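Local coordinates for uncharacterized protein (Bacteroides ovatus, PDB 4FXT) that is of unknown function but probably joins an N-terminal domain related to the transthyretin clan to a C-terminal domain related to the E-set clan, at residues Val130-Gly135 / Ala147-Gly152; Lys111-Phe116 / Thr162-Ile167; Phe98-Val103 / Val181-Asp186; Gly22-Ser27 / Leu139-Gln144. All blocks are in the same frame, centred on the assembly; numbering follows the deposited sequence.

Contact 1: residues Val130-Gly135 / Ala147-Gly152; sequences VGIYLG and AELKLG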
# COMPACT_ATOMS: atom_id res chain seq x y z
N VAL A 130 0.41 -6.07 13.20
CA VAL A 130 0.16 -6.74 11.94
C VAL A 130 -1.33 -7.07 11.95
O VAL A 130 -1.83 -7.58 12.94
CB VAL A 130 1.06 -7.95 11.69
CG1 VAL A 130 0.72 -8.61 10.36
CG2 VAL A 130 2.53 -7.53 11.74
N GLY A 131 -2.01 -6.75 10.87
CA GLY A 131 -3.44 -7.01 10.73
C GLY A 131 -3.85 -7.71 9.45
O GLY A 131 -3.22 -7.52 8.41
N ILE A 132 -4.87 -8.58 9.54
CA ILE A 132 -5.54 -9.23 8.42
C ILE A 132 -6.91 -8.58 8.32
O ILE A 132 -7.59 -8.47 9.34
CB ILE A 132 -5.61 -10.79 8.47
CG1 ILE A 132 -4.23 -11.46 8.61
CG2 ILE A 132 -6.37 -11.36 7.26
CD1 ILE A 132 -3.95 -11.77 9.91
N TYR A 133 -7.29 -8.12 7.12
CA TYR A 133 -8.56 -7.42 6.92
C TYR A 133 -9.39 -8.12 5.85
O TYR A 133 -8.83 -8.62 4.87
CB TYR A 133 -8.28 -5.96 6.54
CG TYR A 133 -7.38 -5.27 7.55
CD1 TYR A 133 -7.89 -4.81 8.76
CD2 TYR A 133 -6.02 -5.09 7.30
CE1 TYR A 133 -7.06 -4.24 9.72
CE2 TYR A 133 -5.19 -4.49 8.24
CZ TYR A 133 -5.71 -4.07 9.45
OH TYR A 133 -4.91 -3.52 10.43
N LEU A 134 -10.71 -8.20 6.08
CA LEU A 134 -11.71 -8.71 5.13
C LEU A 134 -12.70 -7.62 4.84
O LEU A 134 -13.18 -7.00 5.79
CB LEU A 134 -12.44 -9.99 5.61
CG LEU A 134 -11.60 -11.24 6.04
CD1 LEU A 134 -12.49 -12.32 6.57
CD2 LEU A 134 -10.73 -11.78 4.91
N GLY A 135 -12.97 -7.36 3.56
CA GLY A 135 -13.90 -6.32 3.12
C GLY A 135 -14.85 -6.75 2.02
O GLY A 135 -14.60 -7.76 1.35
N ALA A 147 -14.20 -7.16 8.85
CA ALA A 147 -13.54 -7.92 9.89
C ALA A 147 -12.04 -7.63 9.93
O ALA A 147 -11.43 -7.38 8.88
CB ALA A 147 -13.77 -9.41 9.67
N GLU A 148 -11.45 -7.66 11.14
CA GLU A 148 -10.00 -7.48 11.28
C GLU A 148 -9.47 -8.47 12.27
O GLU A 148 -10.22 -9.02 13.09
CB GLU A 148 -9.56 -6.05 11.68
CG GLU A 148 -9.84 -5.57 13.09
CD GLU A 148 -9.22 -4.24 13.48
OE1 GLU A 148 -8.16 -3.87 12.92
OE2 GLU A 148 -9.74 -3.61 14.43
N LEU A 149 -8.17 -8.72 12.20
CA LEU A 149 -7.43 -9.59 13.11
C LEU A 149 -6.13 -8.90 13.45
O LEU A 149 -5.36 -8.62 12.53
CB LEU A 149 -7.23 -10.96 12.46
CG LEU A 149 -6.62 -12.03 13.33
CD1 LEU A 149 -7.48 -12.31 14.56
CD2 LEU A 149 -6.48 -13.30 12.54
N LYS A 150 -5.93 -8.50 14.70
CA LYS A 150 -4.70 -7.82 15.13
C LYS A 150 -3.78 -8.89 15.74
O LYS A 150 -4.15 -9.53 16.73
CB LYS A 150 -5.01 -6.67 16.08
CG LYS A 150 -5.95 -5.60 15.49
CD LYS A 150 -6.36 -4.45 16.45
CE LYS A 150 -5.28 -3.45 16.81
NZ LYS A 150 -5.81 -2.35 17.67
N LEU A 151 -2.63 -9.15 15.12
CA LEU A 151 -1.71 -10.22 15.50
C LEU A 151 -0.60 -9.78 16.50
O LEU A 151 0.19 -10.64 16.99
CB LEU A 151 -1.03 -10.75 14.23
CG LEU A 151 -1.90 -11.29 13.10
CD1 LEU A 151 -1.08 -11.70 11.95
CD2 LEU A 151 -2.71 -12.47 13.55
N GLY A 152 -0.50 -8.47 16.77
CA GLY A 152 0.54 -7.96 17.66
C GLY A 152 1.75 -7.49 16.87
O GLY A 152 1.65 -7.25 15.67
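Antiparallel strand pairing makes this contact: Y133 and its neighbours on strand 127-135 meet strand 147-150, outermost in a four-stranded sheet, and the contact runs on to L151 and G152. I132 and L149 exchange both backbone bonds, as do L134 and A147. Beyond them L151 N gives a nearly straight bond to V130 O (2.8 Å, 177° at the hydrogen), and V130 N adds a weak one to G152 O. The two strands are a hairpin closed by eleven residues, and they lie at one margin of the C-terminal domain, whose two facing sheets recall the immunoglobulin-like sandwich of E-set domains. Alternation then decides the residue types. I132, L134, A147 and L149 share the face turned to the other sheet, where I132 and L149 reach I165, and all of them are apolar. I132 CD1 lies against the fork of L151, 3.5 Å from L151 CD1, the two side chains crossing obliquely, and also reaches L149 CD2 at 4.0 Å. V130 holds CG1 anti to its backbone N (chi1 180°), which brings that methyl to 3.9 Å from L151 CD1. The opposite face carries Y133, E148 and K150. Here Y133 and E148 run side by side in the same direction, with E148 OE1 at the ring edge, 3.4 Å from Y133 CE1, while E148 CB lies 3.6 Å from Y133 CD1. Ring and carboxylate planes are 36° apart. Glycine suits position 131, because a side chain there would run into the Y133 hydroxyl. G152 has backbone angles that a CB would make awkward, and its N is bonded to N129 OD1.

Contact 2: residues Lys111-Phe116 / Thr162-Ile167; sequences KITARF and TAEIEI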
# COMPACT_ATOMS: atom_id res chain seq x y z
N LYS A 111 -13.34 -19.79 7.77
CA LYS A 111 -12.14 -18.98 7.95
C LYS A 111 -11.42 -18.72 6.63
O LYS A 111 -11.65 -19.39 5.62
CB LYS A 111 -11.18 -19.68 8.96
CG LYS A 111 -11.73 -19.62 10.39
CD LYS A 111 -10.91 -20.30 11.46
CE LYS A 111 -11.49 -20.02 12.84
NZ LYS A 111 -12.88 -20.52 13.01
N ILE A 112 -10.59 -17.67 6.65
CA ILE A 112 -9.72 -17.29 5.54
C ILE A 112 -8.29 -17.51 6.03
O ILE A 112 -7.87 -16.86 6.99
CB ILE A 112 -9.96 -15.85 4.99
CG1 ILE A 112 -11.40 -15.61 4.51
CG2 ILE A 112 -8.93 -15.50 3.91
CD1 ILE A 112 -11.88 -16.42 3.26
N THR A 113 -7.59 -18.44 5.40
CA THR A 113 -6.21 -18.72 5.75
C THR A 113 -5.31 -17.76 4.98
O THR A 113 -5.27 -17.79 3.75
CB THR A 113 -5.87 -20.20 5.47
OG1 THR A 113 -6.84 -21.04 6.11
CG2 THR A 113 -4.48 -20.56 5.94
N ALA A 114 -4.62 -16.89 5.72
CA ALA A 114 -3.70 -15.92 5.16
C ALA A 114 -2.26 -16.38 5.33
O ALA A 114 -1.86 -16.75 6.44
CB ALA A 114 -3.89 -14.56 5.82
N ARG A 115 -1.49 -16.37 4.23
CA ARG A 115 -0.06 -16.68 4.21
C ARG A 115 0.66 -15.43 3.70
O ARG A 115 0.23 -14.83 2.72
CB ARG A 115 0.26 -17.92 3.39
CG ARG A 115 -0.45 -19.13 3.96
CD ARG A 115 -0.23 -20.38 3.15
NE ARG A 115 -1.25 -21.38 3.48
CZ ARG A 115 -1.14 -22.28 4.44
NH1 ARG A 115 -0.05 -22.33 5.21
NH2 ARG A 115 -2.12 -23.15 4.66
N PHE A 116 1.69 -14.99 4.43
CA PHE A 116 2.38 -13.74 4.13
C PHE A 116 3.80 -13.69 4.71
O PHE A 116 4.10 -14.36 5.70
CB PHE A 116 1.55 -12.56 4.71
CG PHE A 116 1.23 -12.72 6.17
CD1 PHE A 116 0.11 -13.46 6.57
CD2 PHE A 116 2.06 -12.19 7.15
CE1 PHE A 116 -0.16 -13.65 7.94
CE2 PHE A 116 1.76 -12.35 8.51
CZ PHE A 116 0.65 -13.07 8.90
N THR A 162 1.44 -17.99 8.81
CA THR A 162 0.04 -18.32 8.54
C THR A 162 -0.85 -17.80 9.68
O THR A 162 -0.50 -17.94 10.85
CB THR A 162 -0.12 -19.84 8.36
OG1 THR A 162 0.75 -20.29 7.32
CG2 THR A 162 -1.56 -20.27 8.06
N ALA A 163 -1.97 -17.19 9.33
CA ALA A 163 -2.98 -16.70 10.26
C ALA A 163 -4.38 -16.93 9.68
O ALA A 163 -4.56 -16.86 8.46
CB ALA A 163 -2.75 -15.23 10.57
N GLU A 164 -5.35 -17.27 10.54
CA GLU A 164 -6.70 -17.53 10.09
C GLU A 164 -7.67 -16.56 10.72
O GLU A 164 -7.75 -16.50 11.96
CB GLU A 164 -7.12 -18.96 10.41
CG GLU A 164 -6.32 -20.01 9.67
CD GLU A 164 -6.73 -21.42 9.99
OE1 GLU A 164 -6.89 -21.75 11.19
OE2 GLU A 164 -6.82 -22.23 9.04
N ILE A 165 -8.41 -15.80 9.87
CA ILE A 165 -9.43 -14.82 10.24
C ILE A 165 -10.79 -15.43 9.91
O ILE A 165 -10.98 -15.99 8.83
CB ILE A 165 -9.20 -13.45 9.56
CG1 ILE A 165 -10.21 -12.38 10.05
CG2 ILE A 165 -9.16 -13.57 8.02
CD1 ILE A 165 -9.90 -10.98 9.69
N GLU A 166 -11.74 -15.32 10.85
CA GLU A 166 -13.08 -15.84 10.69
C GLU A 166 -13.93 -14.91 9.76
O GLU A 166 -13.92 -13.69 9.90
CB GLU A 166 -13.75 -15.98 12.05
CG GLU A 166 -15.08 -16.71 11.99
CD GLU A 166 -15.64 -17.12 13.33
OE1 GLU A 166 -14.99 -17.93 14.03
OE2 GLU A 166 -16.81 -16.76 13.60
N ILE A 167 -14.67 -15.53 8.81
CA ILE A 167 -15.53 -14.83 7.87
C ILE A 167 -16.72 -14.26 8.65
O ILE A 167 -17.42 -15.03 9.33
CB ILE A 167 -15.96 -15.76 6.70
CG1 ILE A 167 -14.77 -16.39 5.99
CG2 ILE A 167 -16.84 -15.00 5.71
CD1 ILE A 167 -15.08 -17.48 4.98
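T162 lays its CG2 methyl over one face of the R115 guanidinium, toward the rim and 3.8 Å from NH1. The two side chains run side by side; T162 OG1 is also near NH1, but the angle is too poor for a hydrogen bond. The same methyl meets T113 CG2 at 3.6 Å. T113 OG1, set anti to the carbonyl carbon (chi1 -52°), donates to the anti lone pair of E164 OE2 over 3.2 Å and is also bonded to N108 ND2. A valine in place of T113 would probably leave E164 OE2 without this donor and N108 ND2 without this partner. Backbone bonds between I112 and I165 and between A114 and A163 fix the register of these antiparallel strands, which belong to the three-stranded sheet of the E-set-like sandwich. The face of this sheet that carries I112, A114, A163 and I165 is turned to the sheet containing I132 and L134, so the residues there are apolar: I112 CG1 meets I167 CG1 at 3.8 Å, with the side chains at about a right angle, and A163 CB touches the edge of the F116 ring at CE1 (4.0 Å). At the far end of the polar face, K111 NZ and E166 OE1 form a long, weak salt bridge of 3.5 Å.

Contact 3: residues Phe98-Val103 / Val181-Asp186; sequences FFVRNV and VGVKSD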
# COMPACT_ATOMS: atom_id res chain seq x y z
N PHE A 98 8.39 -1.27 6.89
CA PHE A 98 8.09 -2.69 6.81
C PHE A 98 7.40 -2.96 5.50
O PHE A 98 6.61 -2.12 5.03
CB PHE A 98 7.24 -3.13 8.01
CG PHE A 98 7.95 -3.14 9.34
CD1 PHE A 98 7.98 -2.01 10.14
CD2 PHE A 98 8.54 -4.30 9.81
CE1 PHE A 98 8.62 -2.02 11.37
CE2 PHE A 98 9.17 -4.32 11.06
CZ PHE A 98 9.21 -3.17 11.83
N PHE A 99 7.73 -4.10 4.86
CA PHE A 99 7.14 -4.44 3.57
C PHE A 99 6.44 -5.81 3.65
O PHE A 99 6.95 -6.73 4.29
CB PHE A 99 8.21 -4.42 2.47
CG PHE A 99 7.74 -4.77 1.07
CD1 PHE A 99 6.89 -3.92 0.37
CD2 PHE A 99 8.21 -5.91 0.43
CE1 PHE A 99 6.46 -4.23 -0.93
CE2 PHE A 99 7.80 -6.21 -0.87
CZ PHE A 99 6.93 -5.37 -1.55
N VAL A 100 5.25 -5.91 3.03
CA VAL A 100 4.48 -7.17 2.99
C VAL A 100 4.59 -7.79 1.60
O VAL A 100 4.20 -7.14 0.63
CB VAL A 100 2.98 -6.99 3.39
CG1 VAL A 100 2.33 -8.35 3.66
CG2 VAL A 100 2.83 -6.11 4.63
N ARG A 101 5.13 -9.02 1.50
CA ARG A 101 5.17 -9.74 0.19
C ARG A 101 4.68 -11.21 0.27
O ARG A 101 4.45 -11.78 1.35
CB ARG A 101 6.58 -9.76 -0.44
CG ARG A 101 7.56 -10.76 0.21
CD ARG A 101 8.91 -10.65 -0.45
NE ARG A 101 9.57 -9.38 -0.12
CZ ARG A 101 10.42 -8.75 -0.93
NH1 ARG A 101 10.65 -9.21 -2.16
NH2 ARG A 101 11.00 -7.62 -0.53
N ASN A 102 4.56 -11.82 -0.92
CA ASN A 102 4.22 -13.23 -1.18
C ASN A 102 2.98 -13.61 -0.35
O ASN A 102 2.97 -14.57 0.43
CB ASN A 102 5.42 -14.10 -0.85
CG ASN A 102 6.74 -13.61 -1.48
OD1 ASN A 102 6.80 -12.70 -2.34
ND2 ASN A 102 7.87 -14.12 -0.98
N VAL A 103 1.91 -12.84 -0.58
CA VAL A 103 0.64 -12.93 0.13
C VAL A 103 -0.37 -13.75 -0.67
O VAL A 103 -0.57 -13.51 -1.85
CB VAL A 103 0.12 -11.50 0.41
CG1 VAL A 103 -1.21 -11.53 1.12
CG2 VAL A 103 1.14 -10.71 1.23
N VAL A 181 -3.42 -7.86 4.00
CA VAL A 181 -2.52 -7.90 5.16
C VAL A 181 -1.86 -6.53 5.29
O VAL A 181 -1.38 -6.01 4.28
CB VAL A 181 -1.47 -9.05 5.08
CG1 VAL A 181 -0.61 -9.11 6.32
CG2 VAL A 181 -2.13 -10.40 4.85
N GLY A 182 -1.84 -5.97 6.50
CA GLY A 182 -1.25 -4.66 6.78
C GLY A 182 -0.26 -4.71 7.91
O GLY A 182 -0.50 -5.38 8.90
N VAL A 183 0.86 -4.00 7.81
CA VAL A 183 1.83 -3.92 8.93
C VAL A 183 2.05 -2.42 9.24
O VAL A 183 2.34 -1.66 8.31
CB VAL A 183 3.18 -4.68 8.72
CG1 VAL A 183 3.85 -4.31 7.41
CG2 VAL A 183 4.15 -4.47 9.87
N LYS A 184 1.89 -2.02 10.52
CA LYS A 184 2.11 -0.63 10.96
C LYS A 184 3.37 -0.50 11.81
O LYS A 184 3.58 -1.31 12.72
CB LYS A 184 0.92 -0.09 11.74
CG LYS A 184 1.08 1.41 11.92
CD LYS A 184 0.04 2.04 12.76
CE LYS A 184 0.30 3.51 12.88
NZ LYS A 184 1.58 3.80 13.52
N SER A 185 4.20 0.52 11.52
CA SER A 185 5.42 0.85 12.27
C SER A 185 5.18 2.08 13.13
O SER A 185 4.16 2.74 12.97
CB SER A 185 6.60 1.10 11.34
OG SER A 185 6.44 2.31 10.62
N ASP A 186 6.15 2.41 13.98
CA ASP A 186 6.10 3.57 14.86
C ASP A 186 6.56 4.83 14.11
O ASP A 186 6.57 5.92 14.72
CB ASP A 186 6.99 3.34 16.11
CG ASP A 186 8.50 3.18 15.89
OD1 ASP A 186 8.91 2.81 14.76
OD2 ASP A 186 9.27 3.37 16.86
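Aliphatic packing carries most of this contact, and V183 is at its middle. Its CG1 methyl lies 3.5 Å from V100 CG2 and 3.6 Å from F98 CB, while CG2 approaches the same F98 CB at 3.8 Å. With chi1 at 52°, CG1 is placed between the backbone N and the carbonyl carbon, and CG2 is anti to N, so both branches meet the opposing strand. An alanine in place of V183 would probably open a gap between the sheets opposite F98 and V100, with the contacts of both methyls lost. Further along, V181 continues the row: its CG1 meets V100 CG1 and its CG2 meets V103 CG1, each at 4.0 Å. The strands run in nearly opposite directions (170°), yet their axes are 7.3 Å apart and no backbone bond joins them, because they belong to the two different sheets of the sandwich and face each other across its interior. Beta-branched valine, compact and apolar, suits that position. The chain turns a corner at N102, whose positive phi asparagine tolerates well, and this brings V103 as well as V100 round to V181. The aromatic contact lies at the F98 end. F98 turns its ring edge to S185, with CD1 3.6 Å from S185 CB, and the F98 side chain also touches A125 and M127. The polar end of S185 is occupied elsewhere, since OG is hydrogen-bonded to K187 N.

Contact 4: residues Gly22-Ser27 / Leu139-Gln144; sequences GVRSGS and LTDEKQ. With EDO (1,2-ethanediol), chain O.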
# COMPACT_ATOMS: atom_id res chain seq x y z
N GLY A 22 1.63 -1.47 -1.61
CA GLY A 22 0.23 -1.34 -1.24
C GLY A 22 0.01 -0.30 -0.18
O GLY A 22 0.80 -0.18 0.77
N VAL A 23 -1.04 0.51 -0.35
CA VAL A 23 -1.28 1.50 0.67
C VAL A 23 -2.80 1.67 0.84
O VAL A 23 -3.56 1.02 0.11
CB VAL A 23 -0.54 2.81 0.28
CG1 VAL A 23 -1.24 3.55 -0.85
CG2 VAL A 23 -0.40 3.68 1.49
N ARG A 24 -3.24 2.48 1.85
CA ARG A 24 -4.66 2.72 2.07
C ARG A 24 -5.16 3.81 1.06
O ARG A 24 -4.51 4.85 0.88
CB ARG A 24 -4.93 3.13 3.52
CG ARG A 24 -6.39 3.44 3.80
CD ARG A 24 -6.70 3.80 5.23
NE ARG A 24 -6.08 5.06 5.62
CZ ARG A 24 -6.64 6.25 5.50
NH1 ARG A 24 -7.87 6.37 5.01
NH2 ARG A 24 -5.99 7.34 5.88
N SER A 25 -6.32 3.54 0.40
CA SER A 25 -6.90 4.47 -0.55
C SER A 25 -7.21 5.76 0.18
O SER A 25 -7.75 5.70 1.29
CB SER A 25 -8.14 3.88 -1.23
OG SER A 25 -8.65 4.73 -2.25
N GLY A 26 -6.79 6.87 -0.41
CA GLY A 26 -6.94 8.23 0.10
C GLY A 26 -6.06 8.58 1.28
O GLY A 26 -6.47 9.39 2.11
N SER A 27 -4.84 8.01 1.35
CA SER A 27 -3.99 8.29 2.52
C SER A 27 -2.60 8.84 2.16
O SER A 27 -2.02 9.62 2.93
CB SER A 27 -3.79 7.01 3.31
OG SER A 27 -3.02 6.07 2.58
N LEU A 139 -11.59 -1.88 -2.05
CA LEU A 139 -10.90 -1.05 -1.05
C LEU A 139 -11.10 -1.61 0.33
O LEU A 139 -12.17 -1.50 0.91
CB LEU A 139 -11.39 0.41 -1.09
CG LEU A 139 -11.34 1.19 -2.39
CD1 LEU A 139 -11.63 2.64 -2.10
CD2 LEU A 139 -9.98 1.13 -3.06
N THR A 140 -10.08 -2.24 0.85
CA THR A 140 -10.07 -2.85 2.20
C THR A 140 -8.79 -2.36 2.87
O THR A 140 -7.72 -2.33 2.25
CB THR A 140 -10.20 -4.38 2.08
OG1 THR A 140 -11.41 -4.70 1.42
CG2 THR A 140 -10.21 -5.07 3.41
N ASP A 141 -8.92 -1.91 4.11
CA ASP A 141 -7.81 -1.38 4.89
C ASP A 141 -8.19 -1.35 6.37
O ASP A 141 -9.22 -1.90 6.76
CB ASP A 141 -7.41 0.01 4.38
CG ASP A 141 -8.58 0.95 4.15
OD1 ASP A 141 -9.13 1.46 5.14
OD2 ASP A 141 -8.87 1.27 2.95
N GLU A 142 -7.34 -0.77 7.21
CA GLU A 142 -7.57 -0.70 8.65
C GLU A 142 -8.84 0.16 8.95
O GLU A 142 -9.48 -0.08 9.97
CB GLU A 142 -6.30 -0.14 9.33
CG GLU A 142 -6.27 -0.29 10.84
CD GLU A 142 -7.07 0.68 11.68
OE1 GLU A 142 -7.27 1.83 11.23
OE2 GLU A 142 -7.43 0.30 12.82
N LYS A 143 -9.23 1.13 8.07
CA LYS A 143 -10.39 2.00 8.31
C LYS A 143 -11.66 1.39 7.69
O LYS A 143 -12.70 1.43 8.34
CB LYS A 143 -10.15 3.43 7.77
CG LYS A 143 -9.00 4.21 8.46
CD LYS A 143 -9.16 4.41 9.98
CE LYS A 143 -7.95 5.05 10.62
NZ LYS A 143 -8.07 5.13 12.10
N GLN A 144 -11.60 0.85 6.45
CA GLN A 144 -12.71 0.19 5.75
C GLN A 144 -12.53 -1.30 5.79
O GLN A 144 -11.67 -1.84 5.08
CB GLN A 144 -12.85 0.64 4.30
CG GLN A 144 -13.37 2.03 4.01
CD GLN A 144 -13.42 2.10 2.49
OE1 GLN A 144 -12.38 2.18 1.82
NE2 GLN A 144 -14.62 1.91 1.92
C1 EDO O . -14.45 -2.61 2.76
O1 EDO O . -14.86 -2.56 1.39
C2 EDO O . -15.63 -2.70 3.79
O2 EDO O . -16.31 -3.95 3.76
O HOH W 1 -7.49 0.41 0.39
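R24 and D141 come together without forming a salt bridge: the arginine offers its aliphatic stem to the carboxylate, R24 CG being 3.3 Å from D141 CG, while R24 NE stays 4.7 Å from D141 OD1. The bend at chi3 (66°) sets NE aside from D141, and NE pairs instead with E190 OE2. K143 CG lies over one face of the guanidinium, 4.2 Å from NE. D141 is engaged within its own loop. D141 OD1 takes K143 N on its anti lone pair, the bond of an Asx turn, and Q144 N from above the carboxylate plane; aspartate suits the place because its short side chain can reach both amides. This surface contact joins two irregular loops, one from the transthyretin-clan N-terminal domain and one from the E-set-clan C-terminal domain, so it bridges the two domains. A water bonded to D141 OD2 at 3.0 Å also takes a weak bond from S25 N. Nearby, both methyls of L139 rest on S25, and L139 CD1 is 3.6 Å from S25 OG. A 1,2-ethanediol molecule, probably from the crystallisation liquor, donates from O1 to L139 O (2.9 Å) and also binds T136 N, G137 N and E146 OE1.

From the N terminus, the first segment met is 22-27 in the N-terminal domain; its partner 139-144 comes much later, so contact 4 closes a long loop that spans both domains. The other three contacts nest: 98-103 with 181-186 (contact 3) encloses 111-116 with 162-167 (contact 2), which encloses 130-135 with 147-152 (contact 1). Contact 4 crosses all three. Contact 2 pairs strands within the three-stranded sheet, contact 1 within the four-stranded sheet, and contact 3 packs one sheet on the other. Contacts 1 and 2 touch through I132 and I165, contacts 1 and 3 through the backbones of G131 and G182, and contacts 1 and 4 through Y133 and E142.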